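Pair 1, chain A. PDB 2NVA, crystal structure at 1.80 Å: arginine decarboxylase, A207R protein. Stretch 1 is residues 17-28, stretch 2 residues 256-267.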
# COMPACT_ATOMS: atom_id res chain seq x y z
N LYS A 17 -18.23 -7.44 -5.86
CA LYS A 17 -17.13 -6.77 -5.16
C LYS A 17 -17.27 -6.92 -3.65
O LYS A 17 -18.37 -7.07 -3.14
CB LYS A 17 -17.11 -5.27 -5.44
CG LYS A 17 -17.07 -4.86 -6.88
CD LYS A 17 -16.99 -3.34 -6.92
CE LYS A 17 -17.47 -2.77 -8.22
NZ LYS A 17 -16.56 -3.10 -9.34
N SER A 18 -16.14 -6.86 -2.93
CA SER A 18 -16.20 -6.74 -1.48
C SER A 18 -16.89 -5.42 -1.15
O SER A 18 -16.94 -4.52 -1.98
CB SER A 18 -14.80 -6.79 -0.88
OG SER A 18 -14.03 -5.69 -1.34
N PHE A 19 -17.44 -5.31 0.05
CA PHE A 19 -18.18 -4.08 0.40
C PHE A 19 -18.10 -3.74 1.88
O PHE A 19 -18.12 -4.62 2.74
CB PHE A 19 -19.66 -4.15 -0.09
CG PHE A 19 -20.48 -5.28 0.52
CD1 PHE A 19 -21.28 -5.05 1.65
CD2 PHE A 19 -20.50 -6.55 -0.07
CE1 PHE A 19 -22.06 -6.08 2.19
CE2 PHE A 19 -21.26 -7.59 0.47
CZ PHE A 19 -22.06 -7.36 1.60
N TYR A 20 -17.98 -2.44 2.14
CA TYR A 20 -18.05 -1.91 3.49
C TYR A 20 -19.50 -1.66 3.84
O TYR A 20 -20.26 -1.18 2.99
CB TYR A 20 -17.28 -0.59 3.59
CG TYR A 20 -15.79 -0.77 3.48
CD1 TYR A 20 -15.00 -0.97 4.62
CD2 TYR A 20 -15.17 -0.75 2.24
CE1 TYR A 20 -13.63 -1.14 4.52
CE2 TYR A 20 -13.78 -0.94 2.13
CZ TYR A 20 -13.02 -1.13 3.27
OH TYR A 20 -11.66 -1.29 3.17
N VAL A 21 -19.89 -2.00 5.07
CA VAL A 21 -21.20 -1.60 5.60
C VAL A 21 -20.93 -0.62 6.72
O VAL A 21 -20.36 -1.00 7.75
CB VAL A 21 -22.04 -2.80 6.11
CG1 VAL A 21 -23.40 -2.32 6.66
CG2 VAL A 21 -22.21 -3.85 5.01
N SER A 22 -21.32 0.63 6.51
CA SER A 22 -20.92 1.73 7.38
C SER A 22 -22.12 2.31 8.10
O SER A 22 -23.18 2.46 7.50
CB SER A 22 -20.22 2.81 6.56
OG SER A 22 -19.09 2.25 5.90
N SER A 23 -21.95 2.64 9.38
CA SER A 23 -23.06 3.16 10.18
C SER A 23 -22.75 4.49 10.86
O SER A 23 -22.06 4.52 11.88
CB SER A 23 -23.52 2.13 11.23
OG SER A 23 -22.38 1.55 11.84
N PRO A 24 -23.27 5.59 10.30
CA PRO A 24 -23.13 6.89 10.93
C PRO A 24 -23.62 6.93 12.38
O PRO A 24 -23.03 7.64 13.20
CB PRO A 24 -23.98 7.82 10.04
CG PRO A 24 -24.06 7.11 8.73
CD PRO A 24 -23.97 5.65 9.00
N LYS A 25 -24.67 6.17 12.71
CA LYS A 25 -25.23 6.17 14.07
C LYS A 25 -24.22 5.67 15.10
O LYS A 25 -24.19 6.16 16.24
CB LYS A 25 -26.50 5.32 14.13
CG LYS A 25 -27.54 5.71 13.08
CD LYS A 25 -28.28 6.99 13.44
CE LYS A 25 -29.03 7.58 12.22
NZ LYS A 25 -28.03 8.13 11.21
N ILE A 26 -23.40 4.69 14.72
CA ILE A 26 -22.34 4.23 15.60
C ILE A 26 -21.41 5.37 15.97
O ILE A 26 -21.07 5.57 17.14
CB ILE A 26 -21.57 3.01 15.00
CG1 ILE A 26 -22.41 1.73 15.17
CG2 ILE A 26 -20.19 2.84 15.67
CD1 ILE A 26 -21.73 0.46 14.63
N VAL A 27 -21.00 6.15 14.97
CA VAL A 27 -20.08 7.26 15.17
C VAL A 27 -20.74 8.38 15.98
O VAL A 27 -20.11 8.94 16.87
CB VAL A 27 -19.55 7.78 13.83
CG1 VAL A 27 -18.72 9.09 14.01
CG2 VAL A 27 -18.69 6.70 13.18
N GLU A 28 -22.02 8.67 15.69
CA GLU A 28 -22.78 9.63 16.51
C GLU A 28 -22.79 9.27 17.99
O GLU A 28 -22.54 10.13 18.85
CB GLU A 28 -24.22 9.78 16.00
CG GLU A 28 -24.29 10.41 14.60
CD GLU A 28 -25.70 10.46 14.04
OE1 GLU A 28 -25.97 11.40 13.25
OE2 GLU A 28 -26.53 9.57 14.38
N PHE A 256 -10.32 6.21 17.11
CA PHE A 256 -11.36 6.20 18.14
C PHE A 256 -12.76 6.21 17.51
O PHE A 256 -13.64 5.45 17.92
CB PHE A 256 -11.22 7.36 19.14
CG PHE A 256 -12.21 7.31 20.28
CD1 PHE A 256 -11.87 6.70 21.49
CD2 PHE A 256 -13.48 7.87 20.15
CE1 PHE A 256 -12.80 6.65 22.55
CE2 PHE A 256 -14.42 7.82 21.19
CZ PHE A 256 -14.07 7.21 22.39
N PHE A 257 -12.94 7.06 16.50
CA PHE A 257 -14.23 7.17 15.81
C PHE A 257 -14.37 6.26 14.61
O PHE A 257 -15.45 5.75 14.33
CB PHE A 257 -14.50 8.62 15.40
CG PHE A 257 -14.58 9.57 16.55
CD1 PHE A 257 -15.63 9.47 17.47
CD2 PHE A 257 -13.62 10.55 16.74
CE1 PHE A 257 -15.71 10.34 18.56
CE2 PHE A 257 -13.69 11.43 17.83
CZ PHE A 257 -14.75 11.32 18.74
N ALA A 258 -13.26 6.06 13.89
CA ALA A 258 -13.32 5.35 12.60
C ALA A 258 -13.36 3.83 12.74
O ALA A 258 -13.96 3.15 11.90
CB ALA A 258 -12.16 5.78 11.69
N GLU A 259 -12.73 3.29 13.78
CA GLU A 259 -12.61 1.81 13.86
C GLU A 259 -13.95 1.08 13.68
O GLU A 259 -14.08 0.21 12.82
CB GLU A 259 -11.93 1.38 15.16
CG GLU A 259 -11.81 -0.15 15.31
CD GLU A 259 -11.05 -0.60 16.55
OE1 GLU A 259 -10.49 0.26 17.27
OE2 GLU A 259 -11.00 -1.83 16.81
N HIS A 260 -14.94 1.45 14.49
CA HIS A 260 -16.20 0.71 14.56
C HIS A 260 -17.23 1.19 13.55
O HIS A 260 -18.35 0.68 13.50
CB HIS A 260 -16.77 0.79 15.98
CG HIS A 260 -15.82 0.31 17.03
ND1 HIS A 260 -15.32 -0.97 17.06
CD2 HIS A 260 -15.28 0.96 18.09
CE1 HIS A 260 -14.50 -1.10 18.09
NE2 HIS A 260 -14.47 0.05 18.74
N TYR A 261 -16.84 2.17 12.75
CA TYR A 261 -17.75 2.75 11.76
C TYR A 261 -18.23 1.73 10.71
O TYR A 261 -19.37 1.80 10.25
CB TYR A 261 -17.05 3.92 11.07
CG TYR A 261 -17.85 4.61 9.96
CD1 TYR A 261 -19.16 5.06 10.17
CD2 TYR A 261 -17.26 4.86 8.71
CE1 TYR A 261 -19.87 5.70 9.15
CE2 TYR A 261 -17.95 5.49 7.70
CZ TYR A 261 -19.25 5.92 7.92
OH TYR A 261 -19.93 6.56 6.91
N SER A 262 -17.34 0.82 10.33
CA SER A 262 -17.58 -0.08 9.21
C SER A 262 -17.25 -1.53 9.54
O SER A 262 -16.42 -1.79 10.40
CB SER A 262 -16.74 0.34 7.99
OG SER A 262 -17.01 1.69 7.63
N VAL A 263 -17.92 -2.44 8.84
CA VAL A 263 -17.44 -3.83 8.72
C VAL A 263 -17.08 -4.02 7.25
O VAL A 263 -17.59 -3.30 6.40
CB VAL A 263 -18.48 -4.88 9.20
CG1 VAL A 263 -18.87 -4.63 10.68
CG2 VAL A 263 -19.73 -4.89 8.31
N LEU A 264 -16.22 -4.98 6.95
CA LEU A 264 -15.85 -5.26 5.55
C LEU A 264 -16.25 -6.69 5.19
O LEU A 264 -15.75 -7.63 5.76
CB LEU A 264 -14.35 -5.05 5.32
CG LEU A 264 -13.81 -5.32 3.90
CD1 LEU A 264 -14.60 -4.61 2.80
CD2 LEU A 264 -12.32 -4.92 3.85
N ALA A 265 -17.17 -6.81 4.23
CA ALA A 265 -17.66 -8.11 3.76
C ALA A 265 -16.89 -8.53 2.52
O ALA A 265 -16.66 -7.72 1.62
CB ALA A 265 -19.15 -8.03 3.45
N THR A 266 -16.46 -9.79 2.51
CA THR A 266 -15.66 -10.32 1.41
C THR A 266 -16.03 -11.78 1.16
O THR A 266 -16.48 -12.49 2.07
CB THR A 266 -14.13 -10.15 1.67
OG1 THR A 266 -13.38 -10.66 0.57
CG2 THR A 266 -13.67 -10.86 2.95
N GLN A 267 -15.85 -12.21 -0.09
CA GLN A 267 -16.31 -13.53 -0.52
C GLN A 267 -15.14 -14.49 -0.76
O GLN A 267 -14.09 -14.08 -1.24
CB GLN A 267 -17.13 -13.39 -1.81
CG GLN A 267 -17.93 -14.63 -2.17
CD GLN A 267 -18.62 -14.51 -3.53
OE1 GLN A 267 -18.01 -14.08 -4.50
NE2 GLN A 267 -19.89 -14.90 -3.60
O HOH W 1 -20.90 -0.78 10.45

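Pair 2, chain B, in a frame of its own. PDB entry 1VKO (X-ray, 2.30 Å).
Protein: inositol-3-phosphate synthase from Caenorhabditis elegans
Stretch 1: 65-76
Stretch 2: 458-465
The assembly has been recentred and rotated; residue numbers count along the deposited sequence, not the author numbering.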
# COMPACT_ATOMS: atom_id res chain seq x y z
N ASP B 65 50.55 -1.75 -5.53
CA ASP B 65 50.61 -0.53 -6.31
C ASP B 65 50.09 -0.79 -7.71
O ASP B 65 50.63 -1.62 -8.44
CB ASP B 65 52.03 0.04 -6.32
CG ASP B 65 52.50 0.45 -4.93
OD1 ASP B 65 51.74 0.21 -3.96
OD2 ASP B 65 53.61 0.99 -4.69
N TYR B 66 49.01 -0.11 -8.08
CA TYR B 66 48.50 -0.18 -9.44
C TYR B 66 49.04 1.03 -10.20
O TYR B 66 49.13 2.10 -9.63
CB TYR B 66 46.97 -0.18 -9.43
CG TYR B 66 46.32 -1.54 -9.29
CD1 TYR B 66 46.01 -2.05 -8.04
CD2 TYR B 66 46.01 -2.31 -10.40
CE1 TYR B 66 45.41 -3.31 -7.89
CE2 TYR B 66 45.41 -3.58 -10.27
CZ TYR B 66 45.11 -4.06 -9.01
OH TYR B 66 44.51 -5.30 -8.85
N SER B 67 49.40 0.86 -11.46
CA SER B 67 49.75 2.02 -12.27
C SER B 67 48.76 2.12 -13.41
O SER B 67 48.77 1.27 -14.28
CB SER B 67 51.19 1.92 -12.79
OG SER B 67 51.59 3.14 -13.40
N PHE B 68 47.88 3.11 -13.38
CA PHE B 68 46.82 3.22 -14.40
C PHE B 68 47.24 4.18 -15.49
O PHE B 68 47.90 5.18 -15.22
CB PHE B 68 45.48 3.72 -13.81
CG PHE B 68 44.96 2.89 -12.66
CD1 PHE B 68 44.47 1.62 -12.87
CD2 PHE B 68 44.96 3.40 -11.39
CE1 PHE B 68 44.00 0.85 -11.79
CE2 PHE B 68 44.47 2.64 -10.31
CZ PHE B 68 44.00 1.38 -10.51
N LYS B 69 46.81 3.89 -16.71
CA LYS B 69 46.84 4.90 -17.74
C LYS B 69 45.43 5.05 -18.22
O LYS B 69 44.76 4.03 -18.44
CB LYS B 69 47.77 4.53 -18.92
CG LYS B 69 49.25 4.91 -18.77
CD LYS B 69 49.99 4.62 -20.10
CE LYS B 69 51.46 5.09 -20.15
NZ LYS B 69 52.39 4.22 -19.38
N THR B 70 44.98 6.30 -18.39
CA THR B 70 43.64 6.59 -18.88
C THR B 70 43.66 7.55 -20.04
O THR B 70 43.97 8.72 -19.85
CB THR B 70 42.77 7.22 -17.77
OG1 THR B 70 42.67 6.32 -16.66
CG2 THR B 70 41.32 7.36 -18.25
N VAL B 71 43.30 7.09 -21.24
CA VAL B 71 43.16 8.04 -22.33
C VAL B 71 42.09 9.07 -21.95
O VAL B 71 41.01 8.72 -21.48
CB VAL B 71 42.88 7.37 -23.70
CG1 VAL B 71 42.75 8.43 -24.82
CG2 VAL B 71 44.00 6.37 -24.05
N LEU B 72 42.42 10.35 -22.07
CA LEU B 72 41.53 11.40 -21.58
C LEU B 72 40.50 11.89 -22.59
O LEU B 72 39.49 12.46 -22.20
CB LEU B 72 42.32 12.60 -21.03
CG LEU B 72 43.07 12.48 -19.71
CD1 LEU B 72 43.77 13.79 -19.42
CD2 LEU B 72 42.17 12.13 -18.55
N LYS B 73 40.77 11.73 -23.88
CA LYS B 73 39.78 12.11 -24.88
C LYS B 73 38.90 10.92 -25.21
O LYS B 73 39.41 9.89 -25.65
CB LYS B 73 40.40 12.68 -26.16
CG LYS B 73 39.43 13.56 -26.93
CD LYS B 73 39.49 13.33 -28.43
CE LYS B 73 40.48 14.26 -29.11
NZ LYS B 73 40.56 14.04 -30.60
N PRO B 74 37.59 11.03 -24.95
CA PRO B 74 36.66 9.98 -25.33
C PRO B 74 36.70 9.77 -26.84
O PRO B 74 36.77 10.74 -27.59
CB PRO B 74 35.31 10.52 -24.85
CG PRO B 74 35.68 11.41 -23.68
CD PRO B 74 36.91 12.11 -24.19
N ARG B 75 36.69 8.50 -27.26
CA ARG B 75 36.71 8.14 -28.67
C ARG B 75 35.35 8.37 -29.35
O ARG B 75 34.30 8.40 -28.67
CB ARG B 75 37.13 6.69 -28.82
CG ARG B 75 38.63 6.47 -28.80
CD ARG B 75 39.21 6.30 -27.40
NE ARG B 75 40.63 5.93 -27.41
CZ ARG B 75 41.11 4.76 -27.04
NH1 ARG B 75 40.31 3.79 -26.61
NH2 ARG B 75 42.41 4.55 -27.08
N LYS B 76 35.37 8.53 -30.68
CA LYS B 76 34.14 8.69 -31.46
C LYS B 76 33.38 7.38 -31.43
O LYS B 76 33.91 6.34 -31.84
CB LYS B 76 34.42 9.11 -32.90
CG LYS B 76 33.17 9.65 -33.59
CD LYS B 76 33.39 9.90 -35.09
CE LYS B 76 32.12 10.47 -35.68
NZ LYS B 76 32.15 10.53 -37.17
N ALA B 458 35.99 2.25 -20.06
CA ALA B 458 36.87 1.13 -19.75
C ALA B 458 37.81 0.81 -20.93
O ALA B 458 38.96 0.34 -20.73
CB ALA B 458 36.05 -0.09 -19.33
N SER B 459 37.34 1.09 -22.15
CA SER B 459 38.14 0.83 -23.34
C SER B 459 39.35 1.76 -23.36
O SER B 459 40.27 1.53 -24.13
CB SER B 459 37.31 0.95 -24.62
OG SER B 459 37.35 2.25 -25.17
N ARG B 460 39.33 2.78 -22.48
CA ARG B 460 40.41 3.79 -22.35
C ARG B 460 41.32 3.59 -21.15
O ARG B 460 42.26 4.36 -20.93
CB ARG B 460 39.83 5.21 -22.31
CG ARG B 460 39.54 5.77 -23.69
CD ARG B 460 39.10 7.24 -23.71
NE ARG B 460 37.73 7.40 -23.24
CZ ARG B 460 37.34 8.09 -22.17
NH1 ARG B 460 38.19 8.76 -21.40
NH2 ARG B 460 36.05 8.13 -21.87
N VAL B 461 41.06 2.58 -20.35
CA VAL B 461 41.87 2.36 -19.15
C VAL B 461 42.81 1.17 -19.36
O VAL B 461 42.40 0.15 -19.91
CB VAL B 461 40.98 2.15 -17.89
CG1 VAL B 461 41.83 1.92 -16.65
CG2 VAL B 461 40.02 3.33 -17.68
N SER B 462 44.05 1.31 -18.90
CA SER B 462 44.97 0.17 -18.81
C SER B 462 45.79 0.25 -17.52
O SER B 462 45.84 1.29 -16.88
CB SER B 462 45.88 0.11 -20.03
OG SER B 462 46.64 1.31 -20.15
N TYR B 463 46.44 -0.84 -17.13
CA TYR B 463 47.21 -0.87 -15.89
C TYR B 463 48.45 -1.76 -16.06
O TYR B 463 48.50 -2.60 -16.94
CB TYR B 463 46.33 -1.36 -14.72
CG TYR B 463 46.00 -2.83 -14.81
CD1 TYR B 463 45.11 -3.31 -15.77
CD2 TYR B 463 46.59 -3.74 -13.95
CE1 TYR B 463 44.83 -4.65 -15.88
CE2 TYR B 463 46.30 -5.10 -14.04
CZ TYR B 463 45.42 -5.55 -15.01
OH TYR B 463 45.13 -6.91 -15.12
N LYS B 464 49.46 -1.59 -15.22
CA LYS B 464 50.67 -2.38 -15.39
C LYS B 464 50.50 -3.80 -14.89
O LYS B 464 50.29 -4.04 -13.71
CB LYS B 464 51.87 -1.72 -14.70
CG LYS B 464 52.86 -1.07 -15.66
CD LYS B 464 54.21 -0.83 -15.01
CE LYS B 464 55.28 -0.67 -16.06
NZ LYS B 464 56.51 0.00 -15.55
N VAL B 465 50.62 -4.75 -15.81
CA VAL B 465 50.77 -6.13 -15.37
C VAL B 465 52.26 -6.42 -15.11
O VAL B 465 52.66 -6.42 -13.94
CB VAL B 465 50.05 -7.15 -16.28
CG1 VAL B 465 50.40 -8.57 -15.86
CG2 VAL B 465 48.55 -6.94 -16.17
O HOH W 2 45.02 3.06 -21.25

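The sharpest difference lies where the second stretch turns into its strand: pair 1 places an aromatic ring there, pair 2 a guanidinium group. A:Tyr261 and B:Arg460 are matched by the superposition, though their CA atoms fall 1.8 Å apart, and each buries more area against its partner stretch than any other residue of its pair. The ring of A:Tyr261 is used for apolar packing. A:Ser22 CB lies over one face, 3.8 Å from the ring centroid, and A:Val27 CG2 approaches A:Tyr261 CD1 to 3.5 Å, while the backbone nitrogen A:Pro24 N sits at the ring edge, 3.6 Å from A:Tyr261 CE1. B:Arg460 instead reaches along the loop that follows the first strand. Its NH1 donates to B:Val71 O at 2.8 Å, binding the end of that strand through its carbonyl, and one face of the guanidinium is covered by B:Pro74 CA, 3.5 Å from B:Arg460 NE. A second arginine adds to this arrangement: B:Arg75 NH1 lies 3.6 Å from B:Arg460 CG, which sits over one face of the B:Arg75 guanidinium, and makes a weak hydrogen bond to B:Ser459 O at 3.4 Å.

Around these residues the backbones agree closely. Fourteen central residues superpose with an RMSD of 0.9 Å, and in both pairs two antiparallel strands run at nearly the same angle, 157° in pair 1 and 155° in pair 2. The hydrogen-bonded pair A:Val21–A:Val263 matches B:Lys69–B:Ser462. Its two bonds measure 3.0 Å each in pair 1, from A:Val21 N to A:Val263 O and from A:Val263 N to A:Val21 O; in pair 2, B:Lys69 N to B:Ser462 O and B:Ser462 N to B:Lys69 O are both 2.8 Å. The next link is also shared: A:Ser23 N donates to A:Tyr261 O at 2.8 Å, as B:Val71 N does to B:Arg460 O at 2.9 Å. Beyond it the chains part, since A:Pro24 begins a helix whereas the matched B:Leu72 lies in a loop.

The side chains on the two faces of the sheet differ more than the backbone. On the face carrying A:Tyr20 and A:Leu264, the leucine methyl CD1 sits almost directly above the tyrosine ring, 3.7 Å from its centroid. The matched pair, B:Phe68 and B:Tyr463, keeps an aromatic ring on the first strand but not the methyl over its face: B:Tyr463 CB approaches B:Phe68 CD1 to 4.0 Å from an oblique position, and the ring of B:Tyr463 meets that of B:Tyr66 obliquely, with centroids 5.9 Å apart. One step along the same face, A:Ser22 OG and A:Ser262 OG share a hydrogen bond of 2.8 Å, whereas B:Thr70 OG1 faces the methyl B:Val461 CG2 at 4.1 Å.

On the other face, A:Val21 CB packs against A:Val263 CG2 at 3.8 Å. The matched B:Lys69 CB lies 3.6 Å from B:Ser462 OG, and a water bridges that hydroxyl, at 2.6 Å from B:Ser462 OG, to B:Lys69 O at 3.0 Å.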